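Local coordinates for methyltransferase (Streptococcus pyogenes, PDB 2ESR), which probably transfers methyl groups from S-adenosylmethionine to a substrate, likely RNA, through a Rossmann-like methyltransferase fold, at residues Gly33-Leu38 with Phe101-Leu106; Val60-Lys65 with Leu85-Ala90; Arg92-Leu97 with Glu120-Lys125. All blocks are in the same frame, centred on the assembly; numbering follows the deposited sequence.

Contact 1. Residues Gly33-Leu38 with Phe101-Leu106; sequences GRVLDL and FDLVFL
Leu36 anchors the ladder between strands 34-38 and 101-106. Leu36 N donates almost straight to Leu103 O at 2.8 Å, and its own carbonyl takes the N-H of Phe105, so one residue bonds both neighbours of its partner Val104, the signature of parallel pairing. Leu38 N continues the series to Phe105 O at 3.1 Å. At the other end Arg34 O is held twice in its carbonyl plane, by Asp102 N at 2.9 Å and by the more distant Leu103 N. The chain turns a corner at Asp102, and with CG set beside the backbone N (chi1 -51°) its OD1 presents the anti lone pair to Arg34 N, a short, straight bond of 2.7 Å and 166°. Gly33, with no side chain, leaves room for this oxygen.

Around the backbone, Leu36 CB stands 3.6 Å above one face of the Phe101 ring, offset toward its rim, in a CH-pi contact. On the same side of the sheet Leu38 CD1 lies alongside Leu106 CD2 at 3.6 Å, and Thr118 of helix 111-124 touches both leucines. On the reverse side the Val35 and Phe105 side chains cross obliquely, Val35 CG1 3.8 Å from Phe105 CD2. The Arg34 guanidinium leads away to Phe83 O of the second subunit. Strand 56-60 pairs along the other edge of strand 34-38, placing this contact at the parallel heart of a Rossmann-like class I methyltransferase sheet.

Contact 2. Residues Val60-Lys65 with Leu85-Ala90; sequences VEKNRK and LLKMEA
Asn63 OD1, at the N-cap of helix 64-75, is gripped by three N-H donors: Ala66 N, and more weakly Lys65 N (a capping bond, 2.6 Å) and Lys65 NZ (3.2 Å). Leu86 O has one good hydrogen bond, from Glu61 N at 3.1 Å nearly along the C=O axis, one weak one, from Met88 N, and a C-H...O contact from Val60 CA at 3.4 Å. This closes the parallel pairing of Val60 with Leu86 where strands 56-60 and 83-86 of a beta-alpha-beta unit run out. Val60 CG1 presses on Met88 O at 3.2 Å and touches CG of this selenomethionine. Lys62 lies across the Met88 backbone, its first torsion far from a staggered value (chi1 -115°), with CG 3.3 Å from Met88 C and CE a tight 3.5 Å from Met88 CA. Glu61 turns away: OE2 accepts from Asn63 N, while OE1 takes Gly41 N of the glycine-rich loop, in the probable cofactor region. In the first helical turn, Arg64 bends at chi3 to bring NH1 to 2.9 Å from Lys87 NZ, which lies at the guanidinium edge, near its plane. Two charged donors so close would repel, probably lowering the proton affinity of the Lys87 amine.

Contact 3. Residues Arg92-Leu97 with Glu120-Lys125; sequences RAIDCL and EALAAK
Ile94 overlaps the end of helix 111-124, and Lys125 just after it, with CG1, CG2 and CD1. CD1 meets Ala121 CB at 4.0 Å. CG1, set beside the backbone N (chi1 -66°), touches Leu122 CD2, also at 4.0 Å, the two side chains crossing at about a right angle. CG2, on the other branch, rests on the Lys125 side chain, 4.0 Å from its CG. The contact is thus one isoleucine side chain against Ala121, Leu122 and Lys125, and little else apolar takes part.

Lys125 follows immediately on that helix, and its side chain is curled, every torsion from chi1 to chi4 lying near -60°. This curl carries the amine back to the C-terminal turn of helix 90-96. There NZ makes a weak bond to Ile94 O at 3.4 Å and a weak salt bridge to Asp95 OD1 at 3.3 Å. Its strongest partner of the set is a water, which accepts from NZ at 2.7 Å and in turn donates to Ile94 O and Leu97 O, both at 2.6 Å. Three groups therefore surround the amine nitrogen, and the water ties it to two carbonyls at once.

Both helices lie on the same side of the central sheet, before and after strand 101-106; Leu122 of the second helix and Leu97, just after the first, both pack on Leu36 of strand 34-38. Helix 90-96 also faces the second subunit, where Arg92 packs on Cys96 of that chain. A carboxylate and the carbonyls ending a helix would together favour a protonated Lys125, so the amine probably offsets negative potential there.

From the N terminus, strand 34-38 opens contact 1, which closes only when strand 101-106 returns beside it. Contact 2 is nested within that loop: it opens at the end of strand 56-60 and, after helix 64-75, closes where residues 85-90 return beside 60-65, at the end of strand 83-86 and the start of helix 90-96. That helix opens contact 3, but its partner lies beyond strand 101-106 on helix 111-124, so contacts 1 and 3 cross while 2 and 3 follow in series. Asp37 O and Val60 N probably bond contact 1 to contact 2; Val60 also packs on Ala93. Together they tie the sheet's centre, its edge strand 83-86 and two covering helices, and all reach the second subunit.

Contact 1. Residues Gly33-Leu38 with Phe101-Leu106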
loop_
_atom_site.group_PDB
_atom_site.type_symbol
_atom_site.label_atom_id
_atom_site.label_comp_id
_atom_site.label_asym_id
_atom_site.label_seq_id
_atom_site.Cartn_x
_atom_site.Cartn_y
_atom_site.Cartn_z
ATOM N N GLY A 33 0.237 0.998 -13.659
ATOM C CA GLY A 33 0.189 2.263 -12.944
ATOM C C GLY A 33 -0.380 2.098 -11.548
ATOM O O GLY A 33 -0.882 1.025 -11.209
ATOM N N ARG A 34 -0.308 3.159 -10.741
ATOM C CA ARG A 34 -0.813 3.129 -9.370
ATOM C C ARG A 34 -2.122 3.890 -9.208
ATOM O O ARG A 34 -2.245 5.035 -9.638
ATOM C CB ARG A 34 0.206 3.730 -8.396
ATOM C CG ARG A 34 1.451 2.900 -8.131
ATOM C CD ARG A 34 2.095 3.343 -6.816
ATOM N NE ARG A 34 3.294 2.577 -6.476
ATOM C CZ ARG A 34 4.460 2.698 -7.101
ATOM N NH1 ARG A 34 4.594 3.556 -8.105
ATOM N NH2 ARG A 34 5.498 1.966 -6.721
ATOM N N VAL A 35 -3.085 3.247 -8.563
ATOM C CA VAL A 35 -4.387 3.845 -8.324
ATOM C C VAL A 35 -4.512 4.253 -6.855
ATOM O O VAL A 35 -4.015 3.557 -5.966
ATOM C CB VAL A 35 -5.526 2.837 -8.635
ATOM C CG1 VAL A 35 -6.886 3.451 -8.300
ATOM C CG2 VAL A 35 -5.481 2.430 -10.098
ATOM N N LEU A 36 -5.152 5.393 -6.613
ATOM C CA LEU A 36 -5.424 5.857 -5.256
ATOM C C LEU A 36 -6.937 6.034 -5.179
ATOM O O LEU A 36 -7.516 6.787 -5.959
ATOM C CB LEU A 36 -4.736 7.195 -4.959
ATOM C CG LEU A 36 -5.123 7.831 -3.611
ATOM C CD1 LEU A 36 -4.750 6.904 -2.463
ATOM C CD2 LEU A 36 -4.415 9.162 -3.450
ATOM N N ASP A 37 -7.574 5.325 -4.255
ATOM C CA ASP A 37 -9.018 5.416 -4.090
ATOM C C ASP A 37 -9.285 5.954 -2.690
ATOM O O ASP A 37 -9.253 5.204 -1.711
ATOM C CB ASP A 37 -9.655 4.033 -4.252
ATOM C CG ASP A 37 -11.156 4.096 -4.479
ATOM O OD1 ASP A 37 -11.781 5.114 -4.114
ATOM O OD2 ASP A 37 -11.713 3.112 -5.019
ATOM N N LEU A 38 -9.529 7.256 -2.602
ATOM C CA LEU A 38 -9.804 7.905 -1.332
ATOM C C LEU A 38 -11.315 7.835 -1.113
ATOM O O LEU A 38 -12.088 7.922 -2.067
ATOM C CB LEU A 38 -9.325 9.360 -1.376
ATOM C CG LEU A 38 -7.813 9.529 -1.565
ATOM C CD1 LEU A 38 -7.467 11.013 -1.672
ATOM C CD2 LEU A 38 -7.078 8.898 -0.388
ATOM N N PHE A 101 0.770 8.865 -8.126
ATOM C CA PHE A 101 -0.393 8.074 -8.503
ATOM C C PHE A 101 -0.866 8.480 -9.884
ATOM O O PHE A 101 -0.908 9.660 -10.208
ATOM C CB PHE A 101 -1.497 8.263 -7.471
ATOM C CG PHE A 101 -1.189 7.606 -6.160
ATOM C CD1 PHE A 101 -1.393 6.243 -5.998
ATOM C CD2 PHE A 101 -0.633 8.332 -5.113
ATOM C CE1 PHE A 101 -1.044 5.603 -4.811
ATOM C CE2 PHE A 101 -0.281 7.699 -3.917
ATOM C CZ PHE A 101 -0.486 6.334 -3.769
ATOM N N ASP A 102 -1.213 7.486 -10.691
ATOM C CA ASP A 102 -1.647 7.719 -12.064
ATOM C C ASP A 102 -3.151 7.883 -12.221
ATOM O O ASP A 102 -3.623 8.524 -13.167
ATOM C CB ASP A 102 -1.163 6.565 -12.939
ATOM C CG ASP A 102 0.320 6.294 -12.769
ATOM O OD1 ASP A 102 0.685 5.337 -12.051
ATOM O OD2 ASP A 102 1.121 7.052 -13.340
ATOM N N LEU A 103 -3.903 7.307 -11.292
ATOM C CA LEU A 103 -5.355 7.377 -11.341
ATOM C C LEU A 103 -5.875 7.525 -9.915
ATOM O O LEU A 103 -5.560 6.723 -9.042
ATOM C CB LEU A 103 -5.909 6.100 -11.985
ATOM C CG LEU A 103 -7.429 5.894 -12.080
ATOM C CD1 LEU A 103 -8.086 7.059 -12.836
ATOM C CD2 LEU A 103 -7.704 4.571 -12.803
ATOM N N VAL A 104 -6.664 8.563 -9.684
ATOM C CA VAL A 104 -7.202 8.816 -8.363
ATOM C C VAL A 104 -8.720 8.871 -8.434
ATOM O O VAL A 104 -9.276 9.543 -9.296
ATOM C CB VAL A 104 -6.667 10.166 -7.814
ATOM C CG1 VAL A 104 -7.238 10.439 -6.431
ATOM C CG2 VAL A 104 -5.140 10.135 -7.760
ATOM N N PHE A 105 -9.380 8.143 -7.545
ATOM C CA PHE A 105 -10.835 8.150 -7.493
ATOM C C PHE A 105 -11.268 8.900 -6.244
ATOM O O PHE A 105 -10.782 8.613 -5.146
ATOM C CB PHE A 105 -11.386 6.724 -7.458
ATOM C CG PHE A 105 -11.251 5.992 -8.765
ATOM C CD1 PHE A 105 -11.963 6.407 -9.878
ATOM C CD2 PHE A 105 -10.387 4.910 -8.886
ATOM C CE1 PHE A 105 -11.814 5.754 -11.109
ATOM C CE2 PHE A 105 -10.229 4.248 -10.109
ATOM C CZ PHE A 105 -10.944 4.673 -11.223
ATOM N N LEU A 106 -12.180 9.856 -6.415
ATOM C CA LEU A 106 -12.672 10.659 -5.297
ATOM C C LEU A 106 -14.193 10.731 -5.298
ATOM O O LEU A 106 -14.799 11.218 -6.251
ATOM C CB LEU A 106 -12.136 12.094 -5.369
ATOM C CG LEU A 106 -10.634 12.369 -5.422
ATOM C CD1 LEU A 106 -10.421 13.885 -5.429
ATOM C CD2 LEU A 106 -9.924 11.742 -4.221
#

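Contact 2. Residues Val60-Lys65 with Leu85-Ala90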
loop_
_atom_site.group_PDB
_atom_site.type_symbol
_atom_site.label_atom_id
_atom_site.label_comp_id
_atom_site.label_asym_id
_atom_site.label_seq_id
_atom_site.Cartn_x
_atom_site.Cartn_y
_atom_site.Cartn_z
ATOM N N VAL A 60 -8.322 3.986 0.731
ATOM C CA VAL A 60 -8.435 4.574 2.057
ATOM C C VAL A 60 -9.914 4.684 2.383
ATOM O O VAL A 60 -10.671 5.305 1.646
ATOM C CB VAL A 60 -7.820 5.987 2.133
ATOM C CG1 VAL A 60 -7.872 6.493 3.577
ATOM C CG2 VAL A 60 -6.386 5.966 1.629
ATOM N N GLU A 61 -10.321 4.065 3.485
ATOM C CA GLU A 61 -11.715 4.089 3.905
ATOM C C GLU A 61 -11.747 3.968 5.417
ATOM O O GLU A 61 -11.210 3.015 5.976
ATOM C CB GLU A 61 -12.481 2.928 3.257
ATOM C CG GLU A 61 -13.931 2.800 3.712
ATOM C CD GLU A 61 -14.723 4.074 3.492
ATOM O OE1 GLU A 61 -14.806 4.534 2.331
ATOM O OE2 GLU A 61 -15.261 4.617 4.482
ATOM N N LYS A 62 -12.376 4.942 6.071
ATOM C CA LYS A 62 -12.463 4.969 7.529
ATOM C C LYS A 62 -13.579 4.137 8.160
ATOM O O LYS A 62 -13.444 3.679 9.296
ATOM C CB LYS A 62 -12.589 6.417 8.010
ATOM C CG LYS A 62 -11.404 6.905 8.828
ATOM C CD LYS A 62 -11.143 5.995 10.025
ATOM C CE LYS A 62 -9.948 6.465 10.833
ATOM N NZ LYS A 62 -9.597 5.492 11.898
ATOM N N ASN A 63 -14.678 3.945 7.436
ATOM C CA ASN A 63 -15.812 3.174 7.953
ATOM C C ASN A 63 -15.484 1.685 8.083
ATOM O O ASN A 63 -14.954 1.068 7.158
ATOM C CB ASN A 63 -17.033 3.367 7.049
ATOM C CG ASN A 63 -18.246 2.591 7.528
ATOM O OD1 ASN A 63 -18.274 1.362 7.473
ATOM N ND2 ASN A 63 -19.257 3.310 8.002
ATOM N N ARG A 64 -15.815 1.114 9.237
ATOM C CA ARG A 64 -15.541 -0.292 9.510
ATOM C C ARG A 64 -16.305 -1.268 8.622
ATOM O O ARG A 64 -15.756 -2.278 8.191
ATOM C CB ARG A 64 -15.831 -0.605 10.980
ATOM C CG ARG A 64 -15.020 0.233 11.957
ATOM C CD ARG A 64 -15.111 -0.322 13.369
ATOM N NE ARG A 64 -14.590 -1.685 13.451
ATOM C CZ ARG A 64 -13.329 -2.025 13.190
ATOM N NH1 ARG A 64 -12.449 -1.100 12.829
ATOM N NH2 ARG A 64 -12.948 -3.292 13.290
ATOM N N LYS A 65 -17.572 -0.976 8.357
ATOM C CA LYS A 65 -18.383 -1.850 7.517
ATOM C C LYS A 65 -17.894 -1.834 6.070
ATOM O O LYS A 65 -17.867 -2.869 5.395
ATOM C CB LYS A 65 -19.856 -1.433 7.598
ATOM C CG LYS A 65 -20.539 -1.884 8.887
ATOM C CD LYS A 65 -21.937 -1.304 9.036
ATOM C CE LYS A 65 -21.913 0.068 9.704
ATOM N NZ LYS A 65 -21.093 1.066 8.962
ATOM N N LEU A 85 -5.106 -1.553 1.724
ATOM C CA LEU A 85 -6.213 -0.835 2.342
ATOM C C LEU A 85 -5.757 -0.150 3.622
ATOM O O LEU A 85 -5.168 -0.777 4.505
ATOM C CB LEU A 85 -7.378 -1.782 2.667
ATOM C CG LEU A 85 -8.542 -1.135 3.437
ATOM C CD1 LEU A 85 -9.229 -0.104 2.552
ATOM C CD2 LEU A 85 -9.546 -2.189 3.878
ATOM N N LEU A 86 -6.026 1.144 3.710
ATOM C CA LEU A 86 -5.658 1.922 4.881
ATOM C C LEU A 86 -6.930 2.380 5.573
ATOM O O LEU A 86 -7.821 2.952 4.940
ATOM C CB LEU A 86 -4.829 3.142 4.478
ATOM C CG LEU A 86 -3.464 2.868 3.840
ATOM C CD1 LEU A 86 -2.835 4.178 3.400
ATOM C CD2 LEU A 86 -2.567 2.154 4.837
ATOM N N LYS A 87 -7.014 2.111 6.870
ATOM C CA LYS A 87 -8.164 2.511 7.665
ATOM C C LYS A 87 -7.771 3.808 8.353
ATOM O O LYS A 87 -7.226 3.802 9.459
ATOM C CB LYS A 87 -8.498 1.434 8.699
ATOM C CG LYS A 87 -9.771 1.707 9.485
ATOM C CD LYS A 87 -10.355 0.426 10.080
ATOM C CE LYS A 87 -9.364 -0.290 10.987
ATOM N NZ LYS A 87 -9.923 -1.577 11.504
HETATM N N MSE A 88 -8.029 4.924 7.684
HETATM C CA MSE A 88 -7.676 6.220 8.243
HETATM C C MSE A 88 -8.379 7.355 7.507
HETATM O O MSE A 88 -9.027 7.138 6.481
HETATM C CB MSE A 88 -6.148 6.409 8.198
HETATM C CG MSE A 88 -5.530 6.410 6.806
HETATM SE SE MSE A 88 -3.587 6.144 6.804
HETATM C CE MSE A 88 -3.066 7.756 7.742
ATOM N N GLU A 89 -8.270 8.561 8.053
ATOM C CA GLU A 89 -8.879 9.737 7.445
ATOM C C GLU A 89 -8.109 10.069 6.171
ATOM O O GLU A 89 -6.887 9.947 6.132
ATOM C CB GLU A 89 -8.807 10.933 8.400
ATOM C CG GLU A 89 -9.439 10.707 9.770
ATOM C CD GLU A 89 -10.932 10.463 9.704
ATOM O OE1 GLU A 89 -11.568 10.401 10.778
ATOM O OE2 GLU A 89 -11.471 10.328 8.586
ATOM N N ALA A 90 -8.822 10.491 5.134
ATOM C CA ALA A 90 -8.185 10.831 3.863
ATOM C C ALA A 90 -7.072 11.858 4.053
ATOM O O ALA A 90 -6.004 11.746 3.452
ATOM C CB ALA A 90 -9.223 11.363 2.888
#

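Contact 3. Residues Arg92-Leu97 with Glu120-Lys125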
loop_
_atom_site.group_PDB
_atom_site.type_symbol
_atom_site.label_atom_id
_atom_site.label_comp_id
_atom_site.label_asym_id
_atom_site.label_seq_id
_atom_site.Cartn_x
_atom_site.Cartn_y
_atom_site.Cartn_z
ATOM N N ARG A 92 -5.236 12.438 6.742
ATOM C CA ARG A 92 -4.088 11.808 7.384
ATOM C C ARG A 92 -3.357 10.955 6.356
ATOM O O ARG A 92 -2.129 10.973 6.276
ATOM C CB ARG A 92 -4.553 10.914 8.537
ATOM C CG ARG A 92 -5.166 11.643 9.716
ATOM C CD ARG A 92 -6.195 10.758 10.412
ATOM N NE ARG A 92 -5.710 9.397 10.648
ATOM C CZ ARG A 92 -6.488 8.375 10.984
ATOM N NH1 ARG A 92 -7.791 8.549 11.122
ATOM N NH2 ARG A 92 -5.963 7.179 11.194
ATOM N N ALA A 93 -4.128 10.203 5.574
ATOM C CA ALA A 93 -3.568 9.331 4.552
ATOM C C ALA A 93 -2.667 10.092 3.589
ATOM O O ALA A 93 -1.533 9.689 3.348
ATOM C CB ALA A 93 -4.696 8.627 3.780
ATOM N N ILE A 94 -3.165 11.202 3.049
ATOM C CA ILE A 94 -2.388 11.995 2.108
ATOM C C ILE A 94 -1.010 12.386 2.650
ATOM O O ILE A 94 -0.041 12.457 1.897
ATOM C CB ILE A 94 -3.179 13.258 1.677
ATOM C CG1 ILE A 94 -4.406 12.827 0.867
ATOM C CG2 ILE A 94 -2.295 14.183 0.840
ATOM C CD1 ILE A 94 -5.342 13.966 0.495
ATOM N N ASP A 95 -0.916 12.618 3.954
ATOM C CA ASP A 95 0.359 12.991 4.562
ATOM C C ASP A 95 1.329 11.818 4.698
ATOM O O ASP A 95 2.524 12.016 4.916
ATOM C CB ASP A 95 0.122 13.614 5.942
ATOM C CG ASP A 95 -0.489 14.999 5.857
ATOM O OD1 ASP A 95 0.130 15.875 5.217
ATOM O OD2 ASP A 95 -1.582 15.213 6.428
ATOM N N CYS A 96 0.820 10.599 4.560
ATOM C CA CYS A 96 1.653 9.412 4.698
ATOM C C CYS A 96 1.999 8.740 3.369
ATOM O O CYS A 96 2.892 7.896 3.311
ATOM C CB CYS A 96 0.962 8.409 5.619
ATOM S SG CYS A 96 0.625 9.065 7.271
ATOM N N LEU A 97 1.292 9.119 2.308
ATOM C CA LEU A 97 1.533 8.551 0.979
ATOM C C LEU A 97 2.829 9.089 0.383
ATOM O O LEU A 97 3.241 10.204 0.696
ATOM C CB LEU A 97 0.365 8.890 0.053
ATOM C CG LEU A 97 -1.007 8.416 0.524
ATOM C CD1 LEU A 97 -2.087 8.944 -0.421
ATOM C CD2 LEU A 97 -1.027 6.901 0.577
ATOM N N GLU A 120 -6.258 19.819 -3.922
ATOM C CA GLU A 120 -5.252 20.809 -3.552
ATOM C C GLU A 120 -4.182 20.146 -2.687
ATOM O O GLU A 120 -2.988 20.394 -2.867
ATOM C CB GLU A 120 -5.892 21.960 -2.776
ATOM C CG GLU A 120 -6.739 22.888 -3.622
ATOM C CD GLU A 120 -5.908 23.853 -4.454
ATOM O OE1 GLU A 120 -6.503 24.635 -5.229
ATOM O OE2 GLU A 120 -4.664 23.835 -4.331
ATOM N N ALA A 121 -4.609 19.291 -1.758
ATOM C CA ALA A 121 -3.669 18.611 -0.876
ATOM C C ALA A 121 -2.787 17.638 -1.643
ATOM O O ALA A 121 -1.576 17.576 -1.410
ATOM C CB ALA A 121 -4.411 17.882 0.236
ATOM N N LEU A 122 -3.389 16.874 -2.550
ATOM C CA LEU A 122 -2.633 15.910 -3.350
ATOM C C LEU A 122 -1.590 16.620 -4.206
ATOM O O LEU A 122 -0.457 16.143 -4.347
ATOM C CB LEU A 122 -3.571 15.116 -4.255
ATOM C CG LEU A 122 -4.480 14.080 -3.592
ATOM C CD1 LEU A 122 -5.528 13.617 -4.581
ATOM C CD2 LEU A 122 -3.629 12.898 -3.081
ATOM N N ALA A 123 -1.976 17.760 -4.773
ATOM C CA ALA A 123 -1.075 18.535 -5.619
ATOM C C ALA A 123 0.077 19.122 -4.812
ATOM O O ALA A 123 1.225 19.119 -5.259
ATOM C CB ALA A 123 -1.849 19.655 -6.315
ATOM N N ALA A 124 -0.230 19.622 -3.620
ATOM C CA ALA A 124 0.785 20.226 -2.760
ATOM C C ALA A 124 1.813 19.206 -2.280
ATOM O O ALA A 124 2.970 19.551 -2.035
ATOM C CB ALA A 124 0.121 20.898 -1.558
ATOM N N LYS A 125 1.389 17.955 -2.151
ATOM C CA LYS A 125 2.266 16.886 -1.693
ATOM C C LYS A 125 2.928 16.145 -2.851
ATOM O O LYS A 125 3.553 15.103 -2.649
ATOM C CB LYS A 125 1.472 15.898 -0.834
ATOM C CG LYS A 125 0.881 16.517 0.436
ATOM C CD LYS A 125 1.974 17.053 1.351
ATOM C CE LYS A 125 2.863 15.939 1.871
ATOM N NZ LYS A 125 2.107 14.984 2.732
HETATM O O HOH W 1 2.538 12.667 1.357
#